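Local structure of putative cell adhesion protein (Bacteroides eggerthii, 4GPV) at residues Glu43-Asn48 with Thr129-Met133; Lys84-Ala90 with Met133-Val139; Met117-Ala123 with Thr223-Leu228; Leu153-Lys159 with Trp338-Pro342; Asp288-Thr292 with Thr332-Ala336. The protein is a putative cell adhesion protein of the FimA-like major fimbrial subunit family and probably serves as a building block of a bacterial pilus. All coordinates share one frame. Residue numbers count along the deposited sequence, not the author numbering.

Contacts 1 and 4 form the hub, their centres about 8 Å apart in the middle of an elongated, two-part chain; strands 40-46 and 329-343 run side by side there, with Glu43 N to Val339 O at 2.8 Å and Glu43 O to Gln341 N at 2.8 Å. Contact 2 shares Met133 with contact 1 and continues the sheet, its centre about 16 Å from that of contact 1 and 15 Å from that of contact 4. Contact 5 lies further back along strand 329-343, its centre about 18 Å from the centre of contact 4. Contact 3 stands apart, touching none of the others; its nearest atoms come within about 7 Å of contact 1.

Contact 1 (Glu43-Asn48 with Thr129-Met133); sequences EDAVIN and TNLWM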
# COMPACT_ATOMS: atom_id res chain seq x y z
N GLU A 43 0.62 -9.80 9.84
CA GLU A 43 0.05 -8.58 10.41
C GLU A 43 -1.33 -8.86 11.00
O GLU A 43 -2.27 -9.17 10.24
CB GLU A 43 -0.05 -7.54 9.29
CG GLU A 43 -0.57 -6.17 9.70
CD GLU A 43 0.47 -5.07 9.85
OE1 GLU A 43 1.64 -5.28 9.45
OE2 GLU A 43 0.09 -3.98 10.33
N ASP A 44 -1.48 -8.71 12.32
CA ASP A 44 -2.78 -8.84 12.97
C ASP A 44 -3.57 -7.61 12.57
O ASP A 44 -3.20 -6.49 12.93
CB ASP A 44 -2.65 -8.99 14.50
CG ASP A 44 -2.30 -10.40 14.91
OD1 ASP A 44 -3.20 -11.27 14.85
OD2 ASP A 44 -1.13 -10.63 15.29
N ALA A 45 -4.53 -7.81 11.68
CA ALA A 45 -5.28 -6.70 11.12
C ALA A 45 -6.68 -6.70 11.63
O ALA A 45 -7.41 -7.68 11.48
CB ALA A 45 -5.28 -6.78 9.60
N VAL A 46 -7.06 -5.60 12.26
CA VAL A 46 -8.41 -5.49 12.80
C VAL A 46 -9.43 -5.28 11.67
O VAL A 46 -9.21 -4.48 10.76
CB VAL A 46 -8.51 -4.41 13.91
CG1 VAL A 46 -7.89 -3.08 13.48
CG2 VAL A 46 -9.94 -4.22 14.41
N ILE A 47 -10.54 -6.01 11.74
CA ILE A 47 -11.68 -5.81 10.86
C ILE A 47 -12.60 -4.86 11.60
O ILE A 47 -13.24 -5.28 12.56
CB ILE A 47 -12.42 -7.13 10.45
CG1 ILE A 47 -11.51 -8.06 9.62
CG2 ILE A 47 -13.75 -6.79 9.68
CD1 ILE A 47 -12.13 -9.49 9.42
N ASN A 48 -12.64 -3.60 11.19
CA ASN A 48 -13.52 -2.63 11.83
C ASN A 48 -14.96 -2.79 11.34
O ASN A 48 -15.92 -2.59 12.09
CB ASN A 48 -13.04 -1.22 11.55
CG ASN A 48 -11.73 -0.98 12.23
OD1 ASN A 48 -11.60 -1.22 13.45
ND2 ASN A 48 -10.74 -0.55 11.47
N THR A 129 -4.48 1.06 12.12
CA THR A 129 -5.72 0.57 12.71
C THR A 129 -6.85 0.38 11.68
O THR A 129 -7.95 0.05 12.09
CB THR A 129 -6.19 1.53 13.80
OG1 THR A 129 -6.32 2.84 13.24
CG2 THR A 129 -5.22 1.56 14.99
N ASN A 130 -6.60 0.63 10.38
CA ASN A 130 -7.63 0.49 9.34
C ASN A 130 -6.98 0.27 8.01
O ASN A 130 -6.61 1.23 7.32
CB ASN A 130 -8.58 1.73 9.28
CG ASN A 130 -9.80 1.48 8.43
OD1 ASN A 130 -10.75 0.84 8.88
ND2 ASN A 130 -9.75 1.85 7.14
N LEU A 131 -6.84 -1.01 7.65
CA LEU A 131 -6.24 -1.39 6.37
C LEU A 131 -7.31 -2.05 5.49
O LEU A 131 -7.99 -2.97 5.94
CB LEU A 131 -5.03 -2.34 6.58
CG LEU A 131 -3.83 -1.69 7.25
CD1 LEU A 131 -2.83 -2.74 7.71
CD2 LEU A 131 -3.20 -0.63 6.32
N TRP A 132 -7.44 -1.60 4.25
CA TRP A 132 -8.43 -2.22 3.35
C TRP A 132 -8.01 -3.65 3.04
O TRP A 132 -6.82 -3.89 2.82
CB TRP A 132 -8.52 -1.44 2.02
CG TRP A 132 -9.14 -0.07 2.13
CD1 TRP A 132 -9.84 0.45 3.19
CD2 TRP A 132 -9.17 0.94 1.10
NE1 TRP A 132 -10.25 1.73 2.90
CE2 TRP A 132 -9.87 2.05 1.62
CE3 TRP A 132 -8.65 1.01 -0.20
CZ2 TRP A 132 -10.06 3.23 0.88
CZ3 TRP A 132 -8.82 2.20 -0.93
CH2 TRP A 132 -9.52 3.28 -0.39
N MSE A 133 -8.96 -4.58 3.04
CA MSE A 133 -8.76 -5.99 2.71
C MSE A 133 -9.89 -6.45 1.83
O MSE A 133 -10.99 -5.90 1.90
CB MSE A 133 -8.70 -6.87 3.96
CG MSE A 133 -7.49 -6.55 4.86
SE MSE A 133 -7.58 -7.57 6.51
CE MSE A 133 -8.50 -6.34 7.65
O HOH W 1 -6.99 -3.03 9.73
O HOH W 2 -9.09 -0.49 14.60
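Glu43 opens the segment on strand 40-46, its CB directed at 129-133, and its OE2 lies 4.1 Å from Leu131 CD1. The carboxylate is not left bare beside this apolar neighbour, because OE1 pairs with Lys159 and accepts from the indole of Trp338. Ala45 comes next on the same side of the strand; its small methyl leaves room for Met133 (a selenomethionine), whose CE sits 3.8 Å from Ala45 CB. Val46 then turns its CB sideways, and CG1 packs 3.4 Å from Thr129 O. Water 1 bridges its carbonyl to the other segment, donating to Val46 O (2.8 Å) and accepting from Leu131 N (2.9 Å). The strand has ended at Ile47, whose CB points away, yet its CG1 still meets Met133 CE at 4.0 Å. Asn48 finishes the segment as a polar connector: its ND2 donates to Thr129 O and to Asn130 OD1, both at 2.9 Å, while water 2 donates to Asn48 OD1 (2.9 Å) and Thr129 O (2.8 Å). The segments run 94° apart and 129-132 is irregular; no strand ladder joins them. Instead a flexible, unbranched Met133 fills the buried end, and an amide that can donate twice and accept as well suits the more open one. The chemistry implies a loop held to the strand by side chains and water rather than by direct backbone pairing.

Contact 2 (Lys84-Ala90 with Met133-Val139); sequences KKAYVVA and MSGESEV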
# COMPACT_ATOMS: atom_id res chain seq x y z
N LYS A 84 -23.97 -17.29 -6.60
CA LYS A 84 -22.84 -18.07 -7.13
C LYS A 84 -21.47 -17.58 -6.64
O LYS A 84 -20.53 -18.37 -6.58
CB LYS A 84 -22.83 -18.02 -8.66
CG LYS A 84 -24.03 -18.75 -9.30
CD LYS A 84 -23.99 -20.27 -9.14
CE LYS A 84 -22.90 -20.96 -9.92
NZ LYS A 84 -22.81 -22.41 -9.61
N LYS A 85 -21.36 -16.28 -6.33
CA LYS A 85 -20.10 -15.67 -5.89
C LYS A 85 -20.32 -14.74 -4.75
O LYS A 85 -21.30 -13.99 -4.75
CB LYS A 85 -19.47 -14.88 -7.05
CG LYS A 85 -18.75 -15.71 -8.11
CD LYS A 85 -17.34 -16.15 -7.69
CE LYS A 85 -16.28 -15.09 -7.79
NZ LYS A 85 -15.00 -15.58 -7.24
N ALA A 86 -19.38 -14.74 -3.78
CA ALA A 86 -19.39 -13.82 -2.65
C ALA A 86 -18.10 -13.02 -2.68
O ALA A 86 -17.02 -13.61 -2.87
CB ALA A 86 -19.52 -14.60 -1.33
N TYR A 87 -18.20 -11.69 -2.64
CA TYR A 87 -17.07 -10.78 -2.56
C TYR A 87 -17.15 -10.07 -1.25
O TYR A 87 -18.25 -9.68 -0.81
CB TYR A 87 -17.11 -9.79 -3.71
CG TYR A 87 -16.86 -10.37 -5.08
CD1 TYR A 87 -17.89 -10.94 -5.81
CD2 TYR A 87 -15.64 -10.20 -5.71
CE1 TYR A 87 -17.67 -11.46 -7.09
CE2 TYR A 87 -15.41 -10.67 -7.00
CZ TYR A 87 -16.43 -11.30 -7.69
OH TYR A 87 -16.20 -11.76 -8.96
N VAL A 88 -15.99 -9.89 -0.61
CA VAL A 88 -15.93 -9.20 0.70
C VAL A 88 -14.89 -8.08 0.62
O VAL A 88 -13.77 -8.30 0.15
CB VAL A 88 -15.61 -10.18 1.88
CG1 VAL A 88 -15.48 -9.42 3.21
CG2 VAL A 88 -16.67 -11.28 2.01
N VAL A 89 -15.26 -6.91 1.11
CA VAL A 89 -14.35 -5.78 1.23
C VAL A 89 -14.40 -5.35 2.68
O VAL A 89 -15.49 -5.08 3.18
CB VAL A 89 -14.64 -4.60 0.25
CG1 VAL A 89 -13.66 -3.46 0.48
CG2 VAL A 89 -14.60 -5.05 -1.21
N ALA A 90 -13.26 -5.27 3.35
CA ALA A 90 -13.23 -4.84 4.75
C ALA A 90 -12.64 -3.45 4.88
O ALA A 90 -11.73 -3.07 4.11
CB ALA A 90 -12.39 -5.81 5.58
N MSE A 133 -8.96 -4.58 3.04
CA MSE A 133 -8.76 -5.99 2.71
C MSE A 133 -9.89 -6.45 1.83
O MSE A 133 -10.99 -5.90 1.90
CB MSE A 133 -8.70 -6.87 3.96
CG MSE A 133 -7.49 -6.55 4.86
SE MSE A 133 -7.58 -7.57 6.51
CE MSE A 133 -8.50 -6.34 7.65
N SER A 134 -9.60 -7.40 0.96
CA SER A 134 -10.66 -7.90 0.10
C SER A 134 -10.42 -9.37 -0.21
O SER A 134 -9.31 -9.88 -0.09
CB SER A 134 -10.77 -7.05 -1.17
OG SER A 134 -9.67 -7.31 -2.03
N GLY A 135 -11.48 -10.04 -0.60
CA GLY A 135 -11.41 -11.45 -0.96
C GLY A 135 -12.68 -11.89 -1.62
O GLY A 135 -13.66 -11.15 -1.64
N GLU A 136 -12.68 -13.12 -2.19
CA GLU A 136 -13.89 -13.60 -2.86
C GLU A 136 -13.94 -15.11 -2.80
O GLU A 136 -12.89 -15.75 -2.70
CB GLU A 136 -13.93 -13.12 -4.34
CG GLU A 136 -12.84 -13.73 -5.22
CD GLU A 136 -12.63 -13.07 -6.56
OE1 GLU A 136 -11.98 -12.00 -6.59
OE2 GLU A 136 -13.05 -13.64 -7.59
N SER A 137 -15.13 -15.67 -2.96
CA SER A 137 -15.29 -17.12 -2.94
C SER A 137 -16.48 -17.54 -3.75
O SER A 137 -17.45 -16.79 -3.88
CB SER A 137 -15.45 -17.59 -1.49
OG SER A 137 -15.74 -18.97 -1.39
N GLU A 138 -16.43 -18.79 -4.25
CA GLU A 138 -17.57 -19.42 -4.90
C GLU A 138 -18.61 -19.79 -3.81
O GLU A 138 -18.23 -20.07 -2.67
CB GLU A 138 -17.13 -20.67 -5.70
CG GLU A 138 -18.17 -21.10 -6.72
CD GLU A 138 -17.87 -22.33 -7.56
OE1 GLU A 138 -16.91 -23.06 -7.25
OE2 GLU A 138 -18.63 -22.57 -8.53
N VAL A 139 -19.89 -19.72 -4.15
CA VAL A 139 -21.00 -20.09 -3.26
C VAL A 139 -21.54 -21.43 -3.77
O VAL A 139 -21.89 -21.52 -4.95
CB VAL A 139 -22.09 -19.00 -3.22
CG1 VAL A 139 -23.28 -19.45 -2.38
CG2 VAL A 139 -21.51 -17.70 -2.67
O HOH W 3 -13.70 -12.27 -9.92
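Tyr87 lays its ring beside the aliphatic part of Glu136, an off-centre CH-pi contact with Glu136 CB 4.1 Å from the ring centroid. Its OH, which also bonds Glu106, receives a hydrogen bond from water 3 (2.7 Å), and the same water donates to Glu136 OE2 (2.8 Å). Lys85, on the same face, is long enough to curl across and form a salt bridge, Lys85 NZ to Glu136 OE2 at 2.8 Å. The other face, with Ala86, Val88 and Ala90, is largely apolar: Ala90 CB meets Met133 CB at 4.2 Å, and Val139, just beyond the strand, packs CG2 3.9 Å from Ala86 CB. Gly135, opposite Val88, adds no bulk there. The backbones pair closely, as Ala86 N to Ser137 O and Val88 N to Gly135 O, each 2.8 Å; only Met133 N to Ala90 O, at 3.3 Å, is weak. Lys84 and Lys85 form a classic bulge opposite Phe55 of strand 50-56. With strand axes at 169°, this is a regular antiparallel ladder in the mixed sheet of a beta-rich, FimA-like fimbrial subunit.

Contact 3 (Met117-Ala123 with Thr223-Leu228); sequences MDNTDNA and TTSTAL
A type I beta turn, Asp118 to Asp121, presents its last residue to 223-228, a segment of the probable FimA-like C-terminal domain (transthyretin clan); Asp121, Asn122 and Met117 make most of the contact. Asp121 N to Asp118 O (3.0 Å) and Asp118 N to Ala123 O (2.9 Å) close the loop. Asp118 (chi1 p) makes an Asx turn, OD1 accepting from Thr120 N at 3.0 Å; Thr120 (p) makes an ST turn, OG1 accepting from Asn122 N at 3.2 Å. Asp121 (phi 74°, chi1 m) sets OD2 3.5 Å from Thr223 CG2. Thr223 (m) is extended at -122/135; Thr226 (p) and Ala227 are 3-10, at -70/-18 and -67/-14. Ser225 (t) uses its small hydroxyl twice, OG donating to Asp121 O at 3.0 Å and accepting from Ala227 N at 3.2 Å, another ST turn. Asn122 CA lies 4.5 Å from Ser225 CA. Met117 (a selenomethionine; m, m, t) reaches across to 225-228, CE 3.7 Å from Leu228 CG (Leu228 m, t). With Asn122 at m, chi2 -52°, Thr226 N donates to Asn122 OD1 at 3.0 Å.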
# COMPACT_ATOMS: atom_id res chain seq x y z
N MSE A 117 -5.23 8.43 -0.73
CA MSE A 117 -5.47 9.54 0.19
C MSE A 117 -6.93 9.91 0.20
O MSE A 117 -7.64 9.69 -0.80
CB MSE A 117 -4.65 10.80 -0.16
CG MSE A 117 -3.16 10.56 -0.30
SE MSE A 117 -2.34 10.14 1.40
CE MSE A 117 -0.75 9.20 0.71
N ASP A 118 -7.36 10.54 1.30
CA ASP A 118 -8.73 11.02 1.42
C ASP A 118 -8.88 12.30 0.53
O ASP A 118 -7.92 12.64 -0.16
CB ASP A 118 -9.11 11.24 2.89
CG ASP A 118 -8.49 12.41 3.61
OD1 ASP A 118 -7.82 13.24 2.94
OD2 ASP A 118 -8.72 12.54 4.83
N ASN A 119 -10.05 13.01 0.54
CA ASN A 119 -10.18 14.15 -0.39
C ASN A 119 -9.37 15.42 -0.01
O ASN A 119 -9.38 16.39 -0.78
CB ASN A 119 -11.66 14.51 -0.66
CG ASN A 119 -12.51 14.86 0.53
OD1 ASN A 119 -12.03 14.93 1.67
ND2 ASN A 119 -13.80 15.15 0.27
N THR A 120 -8.62 15.41 1.10
CA THR A 120 -7.73 16.53 1.40
C THR A 120 -6.39 16.33 0.67
O THR A 120 -5.58 17.24 0.64
CB THR A 120 -7.45 16.65 2.91
OG1 THR A 120 -6.64 15.54 3.33
CG2 THR A 120 -8.74 16.79 3.76
N ASP A 121 -6.14 15.07 0.20
CA ASP A 121 -4.90 14.58 -0.46
C ASP A 121 -3.74 14.40 0.51
O ASP A 121 -2.70 13.88 0.11
CB ASP A 121 -4.44 15.52 -1.61
CG ASP A 121 -5.44 15.70 -2.74
OD1 ASP A 121 -6.08 14.70 -3.13
OD2 ASP A 121 -5.52 16.82 -3.28
N ASN A 122 -3.90 14.78 1.78
CA ASN A 122 -2.81 14.78 2.76
C ASN A 122 -2.99 13.80 3.92
O ASN A 122 -2.18 13.81 4.84
CB ASN A 122 -2.64 16.19 3.33
CG ASN A 122 -2.09 17.16 2.33
OD1 ASN A 122 -1.06 16.92 1.69
ND2 ASN A 122 -2.72 18.31 2.21
N ALA A 123 -4.04 13.01 3.89
CA ALA A 123 -4.27 11.98 4.92
C ALA A 123 -4.53 10.66 4.22
O ALA A 123 -5.28 10.65 3.26
CB ALA A 123 -5.42 12.37 5.83
N THR A 223 0.06 14.43 -7.36
CA THR A 223 -0.46 15.28 -6.29
C THR A 223 0.47 15.17 -5.07
O THR A 223 0.86 14.05 -4.71
CB THR A 223 -1.91 14.88 -5.94
OG1 THR A 223 -2.71 15.04 -7.12
CG2 THR A 223 -2.51 15.74 -4.81
N THR A 224 0.81 16.29 -4.43
CA THR A 224 1.65 16.22 -3.23
C THR A 224 0.79 15.77 -2.04
O THR A 224 -0.41 16.07 -1.97
CB THR A 224 2.36 17.54 -2.91
OG1 THR A 224 1.39 18.56 -2.65
CG2 THR A 224 3.32 17.95 -3.99
N SER A 225 1.41 15.02 -1.14
CA SER A 225 0.78 14.54 0.08
C SER A 225 1.75 14.63 1.23
O SER A 225 2.82 13.99 1.19
CB SER A 225 0.31 13.09 -0.08
OG SER A 225 -0.22 12.68 1.17
N THR A 226 1.36 15.34 2.30
CA THR A 226 2.21 15.43 3.48
C THR A 226 2.27 14.09 4.21
O THR A 226 3.20 13.88 4.97
CB THR A 226 1.74 16.54 4.44
OG1 THR A 226 0.42 16.24 4.83
CG2 THR A 226 1.84 17.93 3.83
N ALA A 227 1.32 13.18 3.96
CA ALA A 227 1.35 11.85 4.59
C ALA A 227 2.54 11.02 4.08
O ALA A 227 2.84 9.97 4.64
CB ALA A 227 0.07 11.10 4.29
N LEU A 228 3.18 11.46 2.99
CA LEU A 228 4.31 10.72 2.38
C LEU A 228 5.67 11.36 2.71
O LEU A 228 6.66 11.13 2.02
CB LEU A 228 4.11 10.55 0.88
CG LEU A 228 2.88 9.75 0.46
CD1 LEU A 228 2.78 9.68 -1.03
CD2 LEU A 228 2.83 8.35 1.15
O HOH W 4 -5.80 14.94 -6.45
O HOH W 5 0.73 18.46 0.09
O HOH W 6 0.03 14.54 6.88

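Contact 4 (Leu153-Lys159 with Trp338-Pro342); sequences LSFVAAK and WVTQP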
# COMPACT_ATOMS: atom_id res chain seq x y z
N LEU A 153 -9.16 -13.07 3.18
CA LEU A 153 -8.88 -11.67 2.92
C LEU A 153 -7.42 -11.38 2.74
O LEU A 153 -6.59 -11.94 3.45
CB LEU A 153 -9.39 -10.80 4.09
CG LEU A 153 -10.92 -10.86 4.35
CD1 LEU A 153 -11.27 -10.17 5.67
CD2 LEU A 153 -11.72 -10.28 3.16
N SER A 154 -7.11 -10.47 1.79
CA SER A 154 -5.73 -10.04 1.55
C SER A 154 -5.68 -8.53 1.58
O SER A 154 -6.67 -7.89 1.22
CB SER A 154 -5.22 -10.54 0.20
OG SER A 154 -5.13 -11.95 0.16
N PHE A 155 -4.54 -7.95 1.96
CA PHE A 155 -4.42 -6.49 1.95
C PHE A 155 -4.48 -5.96 0.55
O PHE A 155 -3.88 -6.54 -0.36
CB PHE A 155 -3.07 -6.05 2.56
CG PHE A 155 -2.95 -6.33 4.03
CD1 PHE A 155 -3.81 -5.73 4.95
CD2 PHE A 155 -1.95 -7.19 4.50
CE1 PHE A 155 -3.68 -5.99 6.32
CE2 PHE A 155 -1.81 -7.43 5.88
CZ PHE A 155 -2.69 -6.84 6.77
N VAL A 156 -5.13 -4.80 0.38
CA VAL A 156 -5.18 -4.13 -0.91
C VAL A 156 -3.84 -3.40 -1.13
O VAL A 156 -3.40 -3.27 -2.26
CB VAL A 156 -6.39 -3.14 -0.93
CG1 VAL A 156 -6.37 -2.22 -2.16
CG2 VAL A 156 -7.69 -3.92 -0.84
N ALA A 157 -3.28 -2.85 -0.05
CA ALA A 157 -2.02 -2.11 -0.10
C ALA A 157 -0.78 -3.02 0.03
O ALA A 157 -0.87 -4.22 0.30
CB ALA A 157 -2.01 -1.07 1.02
N ALA A 158 0.39 -2.38 -0.12
CA ALA A 158 1.72 -2.89 0.18
C ALA A 158 2.27 -2.05 1.32
O ALA A 158 1.81 -0.91 1.53
CB ALA A 158 2.62 -2.78 -1.07
N LYS A 159 3.26 -2.55 2.02
CA LYS A 159 3.89 -1.83 3.11
C LYS A 159 5.38 -1.69 2.79
O LYS A 159 6.00 -2.67 2.34
CB LYS A 159 3.68 -2.61 4.41
CG LYS A 159 4.24 -1.94 5.65
CD LYS A 159 3.78 -2.71 6.91
CE LYS A 159 4.82 -3.56 7.54
NZ LYS A 159 4.28 -4.27 8.74
N TRP A 338 2.94 -10.13 2.80
CA TRP A 338 2.29 -9.39 3.88
C TRP A 338 0.97 -10.10 4.15
O TRP A 338 0.06 -10.06 3.34
CB TRP A 338 2.10 -7.91 3.48
CG TRP A 338 1.69 -7.00 4.60
CD1 TRP A 338 1.97 -7.15 5.94
CD2 TRP A 338 1.08 -5.71 4.46
NE1 TRP A 338 1.45 -6.09 6.64
CE2 TRP A 338 0.92 -5.18 5.77
CE3 TRP A 338 0.55 -5.00 3.37
CZ2 TRP A 338 0.30 -3.94 6.00
CZ3 TRP A 338 -0.08 -3.77 3.61
CH2 TRP A 338 -0.17 -3.25 4.91
N VAL A 339 0.95 -10.91 5.22
CA VAL A 339 -0.16 -11.80 5.52
C VAL A 339 -1.12 -11.15 6.51
O VAL A 339 -0.71 -10.60 7.54
CB VAL A 339 0.43 -13.13 6.08
CG1 VAL A 339 -0.63 -14.04 6.69
CG2 VAL A 339 1.21 -13.87 4.99
N THR A 340 -2.42 -11.23 6.19
CA THR A 340 -3.46 -10.73 7.06
C THR A 340 -3.71 -11.76 8.16
O THR A 340 -3.78 -12.97 7.88
CB THR A 340 -4.79 -10.52 6.29
OG1 THR A 340 -5.19 -11.78 5.77
CG2 THR A 340 -4.67 -9.52 5.15
N GLN A 341 -3.90 -11.29 9.37
CA GLN A 341 -4.35 -12.17 10.46
C GLN A 341 -5.56 -11.42 11.05
O GLN A 341 -5.40 -10.68 12.02
CB GLN A 341 -3.20 -12.46 11.46
CG GLN A 341 -3.44 -13.72 12.28
CD GLN A 341 -2.14 -14.40 12.67
OE1 GLN A 341 -1.31 -13.85 13.40
NE2 GLN A 341 -1.94 -15.62 12.19
N PRO A 342 -6.74 -11.46 10.34
CA PRO A 342 -7.90 -10.67 10.78
C PRO A 342 -8.34 -10.95 12.21
O PRO A 342 -8.44 -12.10 12.62
CB PRO A 342 -9.00 -11.07 9.78
CG PRO A 342 -8.26 -11.51 8.57
CD PRO A 342 -7.08 -12.25 9.14
O HOH W 7 -2.38 -9.85 2.27
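The ring of Phe155 is one bump, slotted between Trp338 and Thr340, residues whose CB atoms both point at 153-159. On one face it stacks on the six-membered ring of Trp338, centroids 3.9 Å apart and planes at 26°; on the opposite face Thr340 CG2 stands 3.5 Å from the Phe155 centroid, nearly on the ring normal. Trp338 is itself sandwiched, for Lys159 CB covers its other face 3.8 Å from the centroid of the six-membered ring, the lysine methylenes serving as a flat apolar lid. Where the chain bends, small Ala157 leaves a hollow for the indole edge, Trp338 CZ3 lying 3.4 Å from Ala157 O. Thr340 suits its place twice over: its methyl packs, and its OG1 donates to Leu153 O at 2.7 Å. Water 7 bridges the two backbones, accepting from Phe155 N (2.9 Å) and donating to Trp338 O (2.7 Å). Glu43 takes the polar ends of both Lys159 and Trp338. The whole lies where broken strand 146-169 passes strand 329-343, with strands 40-46 and 133-138 packing against Phe155.

Contact 5 (Asp288-Thr292 with Thr332-Ala336); sequences DARHT and TVTAA
Thr332 begins the second segment, an extended strand, at phi/psi -120/136 with Thr332 CB turned away from the loop at 288-292. Val333 (-126/123) faces it instead, chi1 t, its CA 5.9 Å from Ala289 CA, the nearest pairing in register. Val333 CG2 packs 3.8 Å from Ala289 CB; the branched side chain fills the space that the small methyl leaves, and Ile282 and Phe284 also touch both residues. Val333 CG1 lies 3.9 Å from His291 CD2. This strand, part of 329-343, pairs antiparallel with strand 297-306 in what is probably the FimA-like C-terminal domain (transthyretin clan), and the loop leading into 297-306 folds over it. In that loop Ala289 is at -68/-22, Arg290 has a positive phi of 71°, and His291 is extended at -152/136, its CB toward the strand; chi1 m and chi2 -90° bring its ring near Val333 and Ala335. Thr334 (-121/149) points its CB away from the loop, as a hydroxyl residue on the exposed side can. Ala335 (-121/135) turns back toward it, small enough to accept the imidazole, with its CB 3.7 Å from His291 CE1.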
# COMPACT_ATOMS: atom_id res chain seq x y z
N ASP A 288 16.84 -1.54 -10.31
CA ASP A 288 17.46 -0.90 -9.13
C ASP A 288 17.18 -1.73 -7.88
O ASP A 288 18.05 -2.50 -7.47
CB ASP A 288 17.01 0.57 -8.97
CG ASP A 288 17.89 1.42 -8.07
OD1 ASP A 288 19.09 1.10 -7.95
OD2 ASP A 288 17.38 2.43 -7.50
N ALA A 289 15.97 -1.64 -7.32
CA ALA A 289 15.59 -2.43 -6.15
C ALA A 289 15.47 -3.91 -6.47
O ALA A 289 15.54 -4.72 -5.55
CB ALA A 289 14.26 -1.94 -5.60
N ARG A 290 15.26 -4.27 -7.78
CA ARG A 290 15.01 -5.64 -8.27
C ARG A 290 13.60 -6.07 -7.82
O ARG A 290 13.27 -7.26 -7.76
CB ARG A 290 16.10 -6.66 -7.86
CG ARG A 290 17.54 -6.25 -8.22
CD ARG A 290 17.96 -6.73 -9.60
NE ARG A 290 18.97 -5.85 -10.20
CZ ARG A 290 19.22 -5.76 -11.50
NH1 ARG A 290 18.53 -6.50 -12.37
NH2 ARG A 290 20.16 -4.94 -11.94
N HIS A 291 12.75 -5.08 -7.52
CA HIS A 291 11.36 -5.24 -7.11
C HIS A 291 10.56 -4.05 -7.50
O HIS A 291 10.97 -2.92 -7.25
CB HIS A 291 11.18 -5.39 -5.57
CG HIS A 291 11.94 -6.51 -4.94
ND1 HIS A 291 11.39 -7.76 -4.82
CD2 HIS A 291 13.18 -6.51 -4.40
CE1 HIS A 291 12.32 -8.49 -4.21
NE2 HIS A 291 13.41 -7.77 -3.95
N THR A 292 9.36 -4.30 -8.03
CA THR A 292 8.38 -3.24 -8.22
C THR A 292 7.41 -3.39 -7.04
O THR A 292 7.63 -4.27 -6.19
CB THR A 292 7.74 -3.25 -9.61
OG1 THR A 292 7.09 -4.50 -9.80
CG2 THR A 292 8.77 -3.02 -10.73
N THR A 332 19.74 -2.52 0.33
CA THR A 332 19.22 -3.88 0.18
C THR A 332 17.72 -3.78 0.25
O THR A 332 17.19 -3.01 1.08
CB THR A 332 19.76 -4.92 1.18
OG1 THR A 332 19.18 -4.70 2.47
CG2 THR A 332 21.30 -5.00 1.20
N VAL A 333 17.02 -4.48 -0.64
CA VAL A 333 15.55 -4.49 -0.63
C VAL A 333 15.12 -5.92 -0.58
O VAL A 333 15.53 -6.72 -1.44
CB VAL A 333 14.86 -3.75 -1.81
CG1 VAL A 333 13.33 -3.77 -1.68
CG2 VAL A 333 15.37 -2.32 -1.94
N THR A 334 14.33 -6.26 0.43
CA THR A 334 13.78 -7.61 0.51
C THR A 334 12.26 -7.49 0.52
O THR A 334 11.71 -6.48 0.99
CB THR A 334 14.31 -8.43 1.68
OG1 THR A 334 13.95 -7.81 2.90
CG2 THR A 334 15.82 -8.71 1.58
N ALA A 335 11.60 -8.50 -0.04
CA ALA A 335 10.15 -8.51 -0.11
C ALA A 335 9.64 -9.73 0.62
O ALA A 335 10.19 -10.81 0.42
CB ALA A 335 9.68 -8.54 -1.55
N ALA A 336 8.62 -9.57 1.44
CA ALA A 336 8.00 -10.69 2.13
C ALA A 336 6.51 -10.66 1.86
O ALA A 336 5.95 -9.61 1.48
CB ALA A 336 8.27 -10.61 3.63